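PDB 3C8T: fumarate lyase from Mesorhizobium sp., which belongs to the fumarate lyase superfamily of largely helical, tetrameric enzymes and carries a C-terminal region of the adenylosuccinate lyase type. Local coordinates for residues A[188-193]-A[205-210]; A[28-33]-A[109-114]; A[155-160]-A[362-367]. One frame throughout, in Å; residues are numbered along the deposited sequence.

Contact 1: A[188-193]-A[205-210]; sequences VEFSGA and LDVQRE
Gln-208 reaches out from helix 204-215 and gives an amide N-H to the backbone carbonyl of Phe-190, NE2 to O 2.9 Å. The N-H points almost straight at the oxygen (173°), which lies in the plane of the Gln-208 amide, whereas NE2 stands well above the plane of the Phe-190 carbonyl. With CG anti to its backbone N (chi1 -175°) and the chain extended beyond, Gln-208 also lays its own CG 3.5 Å from Phe-190 O. Ser-191 OG comes to 3.4 Å from Gln-208 NE2, but its stronger polar partner is OG1 of Thr-223. The aromatic ring of Phe-190, whose CG is likewise anti to the backbone N (chi1 -176°), meets Val-207, the residue before Gln-208. Its CE2 touches Val-207 CG1 at 3.4 Å, and the methyl group comes at the ring obliquely. Val-188 adds a second apolar touch, its CG1 lying 3.9 Å from Gln-208 CG. The loop that follows helix 160-185 is thereby laid against the helix it leads into. Leu-37 of helix 23-43 packs on both Phe-190 and Val-207, Asp-106 of helix 104-140 bonds to the backbone N of Ser-191, and Met-435 of a second subunit packs on Ser-191.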
loop_
_atom_site.group_PDB
_atom_site.type_symbol
_atom_site.label_atom_id
_atom_site.label_comp_id
_atom_site.label_asym_id
_atom_site.label_seq_id
_atom_site.Cartn_x
_atom_site.Cartn_y
_atom_site.Cartn_z
ATOM N N VAL A 188 10.152 11.144 -26.183
ATOM C CA VAL A 188 9.465 12.433 -26.292
ATOM C C VAL A 188 7.974 12.229 -26.083
ATOM O O VAL A 188 7.428 11.144 -26.398
ATOM C CB VAL A 188 9.778 13.075 -27.710
ATOM C CG1 VAL A 188 8.839 12.540 -28.852
ATOM C CG2 VAL A 188 9.717 14.555 -27.637
ATOM N N GLU A 189 7.297 13.240 -25.556
ATOM C CA GLU A 189 5.839 13.279 -25.724
ATOM C C GLU A 189 5.444 14.477 -26.609
ATOM O O GLU A 189 5.639 15.632 -26.204
ATOM C CB GLU A 189 5.099 13.378 -24.388
ATOM C CG GLU A 189 3.588 13.364 -24.578
ATOM C CD GLU A 189 3.011 11.973 -24.455
ATOM O OE1 GLU A 189 2.806 11.359 -25.504
ATOM O OE2 GLU A 189 2.786 11.493 -23.320
ATOM N N PHE A 190 4.916 14.206 -27.804
ATOM C CA PHE A 190 4.338 15.277 -28.613
ATOM C C PHE A 190 3.193 14.742 -29.461
ATOM O O PHE A 190 3.417 14.106 -30.529
ATOM C CB PHE A 190 5.395 15.969 -29.495
ATOM C CG PHE A 190 4.843 17.129 -30.262
ATOM C CD1 PHE A 190 4.510 18.312 -29.603
ATOM C CD2 PHE A 190 4.629 17.021 -31.639
ATOM C CE1 PHE A 190 3.973 19.379 -30.306
ATOM C CE2 PHE A 190 4.088 18.052 -32.357
ATOM C CZ PHE A 190 3.752 19.253 -31.713
ATOM N N SER A 191 1.968 14.948 -28.971
ATOM C CA SER A 191 0.804 14.377 -29.653
ATOM C C SER A 191 -0.425 15.263 -29.665
ATOM O O SER A 191 -1.435 14.892 -30.234
ATOM C CB SER A 191 0.430 13.009 -29.072
ATOM O OG SER A 191 1.401 12.020 -29.399
ATOM N N GLY A 192 -0.359 16.417 -29.028
ATOM C CA GLY A 192 -1.465 17.334 -29.089
ATOM C C GLY A 192 -2.654 16.934 -28.232
ATOM O O GLY A 192 -2.625 15.906 -27.536
ATOM N N ALA A 193 -3.721 17.734 -28.347
ATOM C CA ALA A 193 -4.787 17.842 -27.340
ATOM C C ALA A 193 -5.484 16.528 -27.083
ATOM O O ALA A 193 -5.707 16.179 -25.933
ATOM C CB ALA A 193 -5.792 18.905 -27.737
ATOM N N LEU A 205 3.495 13.242 -37.265
ATOM C CA LEU A 205 4.546 12.251 -36.926
ATOM C C LEU A 205 5.975 12.704 -37.309
ATOM O O LEU A 205 6.945 12.353 -36.618
ATOM C CB LEU A 205 4.222 10.903 -37.537
ATOM C CG LEU A 205 3.337 9.955 -36.716
ATOM C CD1 LEU A 205 2.084 10.612 -36.356
ATOM C CD2 LEU A 205 2.969 8.723 -37.509
ATOM N N ASP A 206 6.081 13.475 -38.404
ATOM C CA ASP A 206 7.344 14.117 -38.814
ATOM C C ASP A 206 7.858 15.067 -37.730
ATOM O O ASP A 206 9.016 15.012 -37.331
ATOM C CB ASP A 206 7.163 14.902 -40.131
ATOM C CG ASP A 206 6.701 14.034 -41.262
ATOM O OD1 ASP A 206 7.167 12.867 -41.337
ATOM O OD2 ASP A 206 5.859 14.508 -42.072
ATOM N N VAL A 207 6.981 15.934 -37.248
ATOM C CA VAL A 207 7.332 16.853 -36.152
ATOM C C VAL A 207 7.808 16.094 -34.889
ATOM O O VAL A 207 8.857 16.402 -34.321
ATOM C CB VAL A 207 6.150 17.755 -35.817
ATOM C CG1 VAL A 207 6.480 18.699 -34.636
ATOM C CG2 VAL A 207 5.736 18.536 -37.061
ATOM N N GLN A 208 7.026 15.090 -34.493
ATOM C CA GLN A 208 7.270 14.292 -33.281
ATOM C C GLN A 208 8.650 13.640 -33.311
ATOM O O GLN A 208 9.401 13.691 -32.321
ATOM C CB GLN A 208 6.162 13.216 -33.119
ATOM C CG GLN A 208 6.259 12.432 -31.829
ATOM C CD GLN A 208 5.374 11.235 -31.813
ATOM O OE1 GLN A 208 5.802 10.154 -32.207
ATOM N NE2 GLN A 208 4.118 11.400 -31.355
ATOM N N ARG A 209 8.969 13.027 -34.444
ATOM C CA ARG A 209 10.277 12.432 -34.691
ATOM C C ARG A 209 11.431 13.439 -34.753
ATOM O O ARG A 209 12.491 13.205 -34.174
ATOM C CB ARG A 209 10.226 11.636 -35.990
ATOM C CG ARG A 209 9.379 10.401 -35.878
ATOM C CD ARG A 209 9.005 9.893 -37.251
ATOM N NE ARG A 209 8.163 8.698 -37.149
ATOM C CZ ARG A 209 7.390 8.260 -38.139
ATOM N NH1 ARG A 209 7.342 8.930 -39.290
ATOM N NH2 ARG A 209 6.647 7.168 -37.972
ATOM N N GLU A 210 11.238 14.546 -35.470
ATOM C CA GLU A 210 12.227 15.622 -35.468
ATOM C C GLU A 210 12.525 16.174 -34.077
ATOM O O GLU A 210 13.678 16.460 -33.735
ATOM C CB GLU A 210 11.802 16.762 -36.389
ATOM C CG GLU A 210 12.396 16.665 -37.746
ATOM C CD GLU A 210 13.907 16.410 -37.699
ATOM O OE1 GLU A 210 14.676 17.332 -37.297
ATOM O OE2 GLU A 210 14.307 15.275 -38.060
#

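Contact 2: A[28-33]-A[109-114]; sequences SRCVET and DTATVL
Arg-29 and Ala-111 have the CA atoms nearest each other across the segments, and their CB atoms touch at 3.7 Å. The methyl group of Ala-111 also meets Cys-30 SG at 3.8 Å, so that two side chains of helix 23-43 close on it. Leu-114, one turn further along helix 104-140, works with both ends of its side chain. Its CB lies over one face of the Arg-29 guanidinium, toward the rim of that group, while its CD1 reaches in to Thr-33 OG1 at 3.7 Å and also meets the carboxylate carbon of Glu-32. Thr-33 further packs its CG2 on Thr-110 CG2 at 3.8 Å.

These groups are held in place by bonds both within helix 23-43 and across to helix 104-140. Arg-29 is bent at chi2 (-34°) and chi3, and its NE forms a salt bridge of 2.9 Å with Glu-32 OE1, met on the syn side of the carboxylate. Asp-118, further along helix 104-140, takes NH2 of the same guanidinium in another salt bridge. A water links the helices as well, donating to Leu-114 O at 2.7 Å and accepting a weak bond from Arg-29 NH1. The hydroxyl of Thr-33 is tied back to Arg-29 O (OG1 to O 2.7 Å), a carbonyl that also receives Thr-33 N from the opposite face of its plane; the buried hydroxyl is thus satisfied within its own helix.

The segment axes pass 8.5 Å apart at 115°, a steep crossing. It is consistent with the superfamily fold, in which helices of the N-terminal domain pack against an end of the long helices that form the central bundle.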
loop_
_atom_site.group_PDB
_atom_site.type_symbol
_atom_site.label_atom_id
_atom_site.label_comp_id
_atom_site.label_asym_id
_atom_site.label_seq_id
_atom_site.Cartn_x
_atom_site.Cartn_y
_atom_site.Cartn_z
ATOM N N SER A 28 12.670 25.665 -16.978
ATOM C CA SER A 28 13.735 25.749 -18.012
ATOM C C SER A 28 13.719 24.568 -19.041
ATOM O O SER A 28 14.003 24.778 -20.242
ATOM C CB SER A 28 15.112 25.974 -17.394
ATOM O OG SER A 28 15.583 24.773 -16.851
ATOM N N ARG A 29 13.346 23.365 -18.594
ATOM C CA ARG A 29 13.135 22.221 -19.513
ATOM C C ARG A 29 11.908 22.422 -20.398
ATOM O O ARG A 29 11.902 21.968 -21.530
ATOM C CB ARG A 29 12.977 20.876 -18.780
ATOM C CG ARG A 29 14.009 20.501 -17.691
ATOM C CD ARG A 29 15.439 20.982 -17.915
ATOM N NE ARG A 29 16.132 20.329 -19.028
ATOM C CZ ARG A 29 17.079 19.394 -18.892
ATOM N NH1 ARG A 29 17.656 18.860 -19.964
ATOM N NH2 ARG A 29 17.428 18.969 -17.690
ATOM N N CYS A 30 10.881 23.088 -19.859
ATOM C CA CYS A 30 9.690 23.493 -20.614
ATOM C C CYS A 30 10.009 24.433 -21.765
ATOM O O CYS A 30 9.555 24.217 -22.903
ATOM C CB CYS A 30 8.615 24.094 -19.703
ATOM S SG CYS A 30 7.674 22.867 -18.663
ATOM N N VAL A 31 10.813 25.462 -21.476
ATOM C CA VAL A 31 11.356 26.341 -22.507
ATOM C C VAL A 31 12.206 25.540 -23.500
ATOM O O VAL A 31 12.010 25.659 -24.728
ATOM C CB VAL A 31 12.194 27.498 -21.880
ATOM C CG1 VAL A 31 12.720 28.418 -22.952
ATOM C CG2 VAL A 31 11.370 28.278 -20.856
ATOM N N GLU A 32 13.122 24.706 -22.986
ATOM C CA GLU A 32 13.958 23.849 -23.839
ATOM C C GLU A 32 13.125 23.057 -24.848
ATOM O O GLU A 32 13.466 22.985 -26.027
ATOM C CB GLU A 32 14.897 22.947 -22.994
ATOM C CG GLU A 32 15.606 21.876 -23.808
ATOM C CD GLU A 32 16.547 20.974 -23.013
ATOM O OE1 GLU A 32 16.705 21.152 -21.770
ATOM O OE2 GLU A 32 17.148 20.068 -23.659
ATOM N N THR A 33 12.004 22.506 -24.394
ATOM C CA THR A 33 11.087 21.710 -25.223
ATOM C C THR A 33 10.421 22.579 -26.304
ATOM O O THR A 33 10.357 22.173 -27.467
ATOM C CB THR A 33 10.022 21.065 -24.316
ATOM O OG1 THR A 33 10.672 20.272 -23.310
ATOM C CG2 THR A 33 8.983 20.207 -25.107
ATOM N N ASP A 109 5.009 16.434 -19.975
ATOM C CA ASP A 109 5.542 15.074 -20.073
ATOM C C ASP A 109 6.981 15.074 -20.565
ATOM O O ASP A 109 7.865 14.404 -20.012
ATOM C CB ASP A 109 4.721 14.252 -21.077
ATOM C CG ASP A 109 3.537 13.501 -20.436
ATOM O OD1 ASP A 109 3.329 13.582 -19.218
ATOM O OD2 ASP A 109 2.813 12.802 -21.179
ATOM N N THR A 110 7.216 15.839 -21.616
ATOM C CA THR A 110 8.556 15.919 -22.212
ATOM C C THR A 110 9.565 16.568 -21.296
ATOM O O THR A 110 10.667 16.051 -21.149
ATOM C CB THR A 110 8.543 16.636 -23.579
ATOM O OG1 THR A 110 7.734 15.895 -24.504
ATOM C CG2 THR A 110 9.983 16.722 -24.123
ATOM N N ALA A 111 9.217 17.688 -20.670
ATOM C CA ALA A 111 10.097 18.291 -19.643
ATOM C C ALA A 111 10.383 17.350 -18.480
ATOM O O ALA A 111 11.499 17.329 -17.956
ATOM C CB ALA A 111 9.506 19.597 -19.110
ATOM N N THR A 112 9.350 16.609 -18.046
ATOM C CA THR A 112 9.516 15.544 -17.033
ATOM C C THR A 112 10.510 14.505 -17.495
ATOM O O THR A 112 11.391 14.106 -16.725
ATOM C CB THR A 112 8.161 14.899 -16.636
ATOM O OG1 THR A 112 7.319 15.923 -16.100
ATOM C CG2 THR A 112 8.315 13.776 -15.596
ATOM N N VAL A 113 10.383 14.052 -18.741
ATOM C CA VAL A 113 11.337 13.075 -19.274
ATOM C C VAL A 113 12.784 13.624 -19.260
ATOM O O VAL A 113 13.723 12.913 -18.927
ATOM C CB VAL A 113 10.872 12.519 -20.657
ATOM C CG1 VAL A 113 12.000 11.882 -21.432
ATOM C CG2 VAL A 113 9.704 11.500 -20.474
ATOM N N LEU A 114 12.956 14.903 -19.547
ATOM C CA LEU A 114 14.283 15.506 -19.513
ATOM C C LEU A 114 14.884 15.489 -18.094
ATOM O O LEU A 114 16.082 15.237 -17.924
ATOM C CB LEU A 114 14.249 16.950 -20.064
ATOM C CG LEU A 114 13.893 17.033 -21.557
ATOM C CD1 LEU A 114 13.553 18.475 -21.937
ATOM C CD2 LEU A 114 15.004 16.488 -22.398
HETATM O O HOH W 1 18.125 15.886 -19.488
#

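Contact 3: A[155-160]-A[362-367]; sequences ALPVTF and GLIVAE
Leu-156, where the chain turns a corner, brings its CA to 5.4 Å from that of Ile-364, at the end of a short 3-10 turn that leads into helix 366-377. The side chain of Leu-156 sets out away from the other segment, but its branched end returns: CD2 lies 3.4 Å from Ile-364 O, and CD1 meets Glu-367 OE2 at 3.7 Å, the two side chains crossing at about a right angle. Glu-367 is extended, and its carboxylate has a firmer partner in the hydroxyl of Tyr-428, which bonds to OE2. The ring of Pro-157 touches Val-365, CG to CG1 3.5 Å; a chi1 of -68° puts this methyl of Val-365 against both CG and CD of the proline. Ile-364 brings its CG1 to 3.5 Å from Ala-155 O and its CD1 near the Leu-156 carbonyl, so that its side chain lies against the backbone at the corner. Leu-357 of helix 350-357 packs on both Pro-157 and Ile-364, and Ser-194 of a second subunit packs on Ala-155 and Leu-156. No hydrogen bond spans the segments. Ala-155 O and Ile-364 O, both acceptors, even stand 3.3 Å apart, which would be mildly repulsive, so cohesion between these segments probably rests on van der Waals contact of aliphatic groups with one another and with oxygens.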
loop_
_atom_site.group_PDB
_atom_site.type_symbol
_atom_site.label_atom_id
_atom_site.label_comp_id
_atom_site.label_asym_id
_atom_site.label_seq_id
_atom_site.Cartn_x
_atom_site.Cartn_y
_atom_site.Cartn_z
ATOM N N ALA A 155 23.626 -19.923 12.986
ATOM C CA ALA A 155 23.361 -21.036 12.064
ATOM C C ALA A 155 24.665 -21.798 11.755
ATOM O O ALA A 155 24.919 -22.828 12.384
ATOM C CB ALA A 155 22.656 -20.533 10.789
ATOM N N LEU A 156 25.488 -21.290 10.833
ATOM C CA LEU A 156 26.833 -21.811 10.607
ATOM C C LEU A 156 27.761 -20.620 10.468
ATOM O O LEU A 156 27.284 -19.484 10.326
ATOM C CB LEU A 156 26.911 -22.667 9.337
ATOM C CG LEU A 156 26.200 -24.027 9.223
ATOM C CD1 LEU A 156 26.401 -24.605 7.851
ATOM C CD2 LEU A 156 26.657 -25.066 10.290
ATOM N N PRO A 157 29.095 -20.851 10.500
ATOM C CA PRO A 157 29.983 -19.732 10.218
ATOM C C PRO A 157 29.830 -19.142 8.795
ATOM O O PRO A 157 29.646 -19.894 7.836
ATOM C CB PRO A 157 31.374 -20.351 10.393
ATOM C CG PRO A 157 31.153 -21.542 11.242
ATOM C CD PRO A 157 29.849 -22.069 10.835
ATOM N N VAL A 158 29.921 -17.818 8.665
ATOM C CA VAL A 158 30.109 -17.170 7.340
ATOM C C VAL A 158 31.286 -16.183 7.463
ATOM O O VAL A 158 31.933 -16.157 8.492
ATOM C CB VAL A 158 28.807 -16.440 6.818
ATOM C CG1 VAL A 158 27.636 -17.427 6.638
ATOM C CG2 VAL A 158 28.421 -15.240 7.689
ATOM N N THR A 159 31.600 -15.402 6.429
ATOM C CA THR A 159 32.534 -14.281 6.634
ATOM C C THR A 159 31.785 -13.009 6.376
ATOM O O THR A 159 30.736 -13.052 5.727
ATOM C CB THR A 159 33.785 -14.350 5.727
ATOM O OG1 THR A 159 33.375 -14.326 4.370
ATOM C CG2 THR A 159 34.586 -15.623 5.983
ATOM N N PHE A 160 32.276 -11.888 6.906
ATOM C CA PHE A 160 31.647 -10.623 6.665
ATOM C C PHE A 160 31.755 -10.223 5.164
ATOM O O PHE A 160 30.840 -9.625 4.619
ATOM C CB PHE A 160 32.171 -9.535 7.582
ATOM C CG PHE A 160 31.552 -8.186 7.305
ATOM C CD1 PHE A 160 30.209 -7.946 7.605
ATOM C CD2 PHE A 160 32.282 -7.184 6.657
ATOM C CE1 PHE A 160 29.606 -6.742 7.312
ATOM C CE2 PHE A 160 31.684 -5.949 6.347
ATOM C CZ PHE A 160 30.325 -5.731 6.679
ATOM N N GLY A 362 31.273 -24.087 19.916
ATOM C CA GLY A 362 31.387 -25.161 18.952
ATOM C C GLY A 362 30.049 -25.695 18.494
ATOM O O GLY A 362 29.964 -26.386 17.496
ATOM N N LEU A 363 28.983 -25.368 19.208
ATOM C CA LEU A 363 27.652 -25.835 18.815
ATOM C C LEU A 363 27.323 -25.410 17.380
ATOM O O LEU A 363 26.765 -26.175 16.618
ATOM C CB LEU A 363 26.595 -25.364 19.819
ATOM C CG LEU A 363 26.692 -26.161 21.141
ATOM C CD1 LEU A 363 26.300 -25.320 22.367
ATOM C CD2 LEU A 363 25.844 -27.409 21.084
ATOM N N ILE A 364 27.750 -24.203 17.007
ATOM C CA ILE A 364 27.516 -23.654 15.664
ATOM C C ILE A 364 28.112 -24.502 14.525
ATOM O O ILE A 364 27.757 -24.296 13.367
ATOM C CB ILE A 364 28.014 -22.155 15.574
ATOM C CG1 ILE A 364 27.349 -21.393 14.404
ATOM C CG2 ILE A 364 29.562 -22.084 15.551
ATOM C CD1 ILE A 364 27.783 -19.963 14.308
ATOM N N VAL A 365 29.031 -25.414 14.861
ATOM C CA VAL A 365 29.655 -26.346 13.902
ATOM C C VAL A 365 29.406 -27.851 14.264
ATOM O O VAL A 365 30.111 -28.765 13.798
ATOM C CB VAL A 365 31.166 -26.027 13.609
ATOM C CG1 VAL A 365 31.286 -24.691 12.844
ATOM C CG2 VAL A 365 32.048 -26.011 14.895
ATOM N N ALA A 366 28.351 -28.117 15.037
ATOM C CA ALA A 366 27.858 -29.493 15.199
ATOM C C ALA A 366 27.797 -30.224 13.847
ATOM O O ALA A 366 28.248 -31.373 13.738
ATOM C CB ALA A 366 26.501 -29.491 15.861
ATOM N N GLU A 367 27.247 -29.553 12.819
ATOM C CA GLU A 367 27.172 -30.118 11.455
ATOM C C GLU A 367 28.513 -30.681 10.930
ATOM O O GLU A 367 28.532 -31.730 10.281
ATOM C CB GLU A 367 26.653 -29.075 10.447
ATOM C CG GLU A 367 26.182 -29.728 9.129
ATOM C CD GLU A 367 25.986 -28.726 7.969
ATOM O OE1 GLU A 367 24.803 -28.494 7.571
ATOM O OE2 GLU A 367 27.010 -28.189 7.448
#

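All three contacts are largely buried, though Arg-29 and Glu-32 of contact 2 and Ala-155 and Glu-367 of contact 3 are partly exposed. Contacts 1 and 2 are neighbours, their centres about 14 Å apart, and they meet where Thr-110 OG1, bonded to Asp-106 O in its own helix, probably also hydrogen-bonds to Glu-189 N; helix 104-140 serves both. Contact 3 lies across the chain's centre, about 62 Å from contact 1 between centres, and joins parts more than 200 residues apart in sequence. Chemistry differs accordingly: a side-chain amide secures a loop in contact 1, ion pairs and a water edge a helix crossing in contact 2, and contact 3 sets aliphatic groups against each other and against oxygens. Contacts 1 and 3 also touch a second subunit.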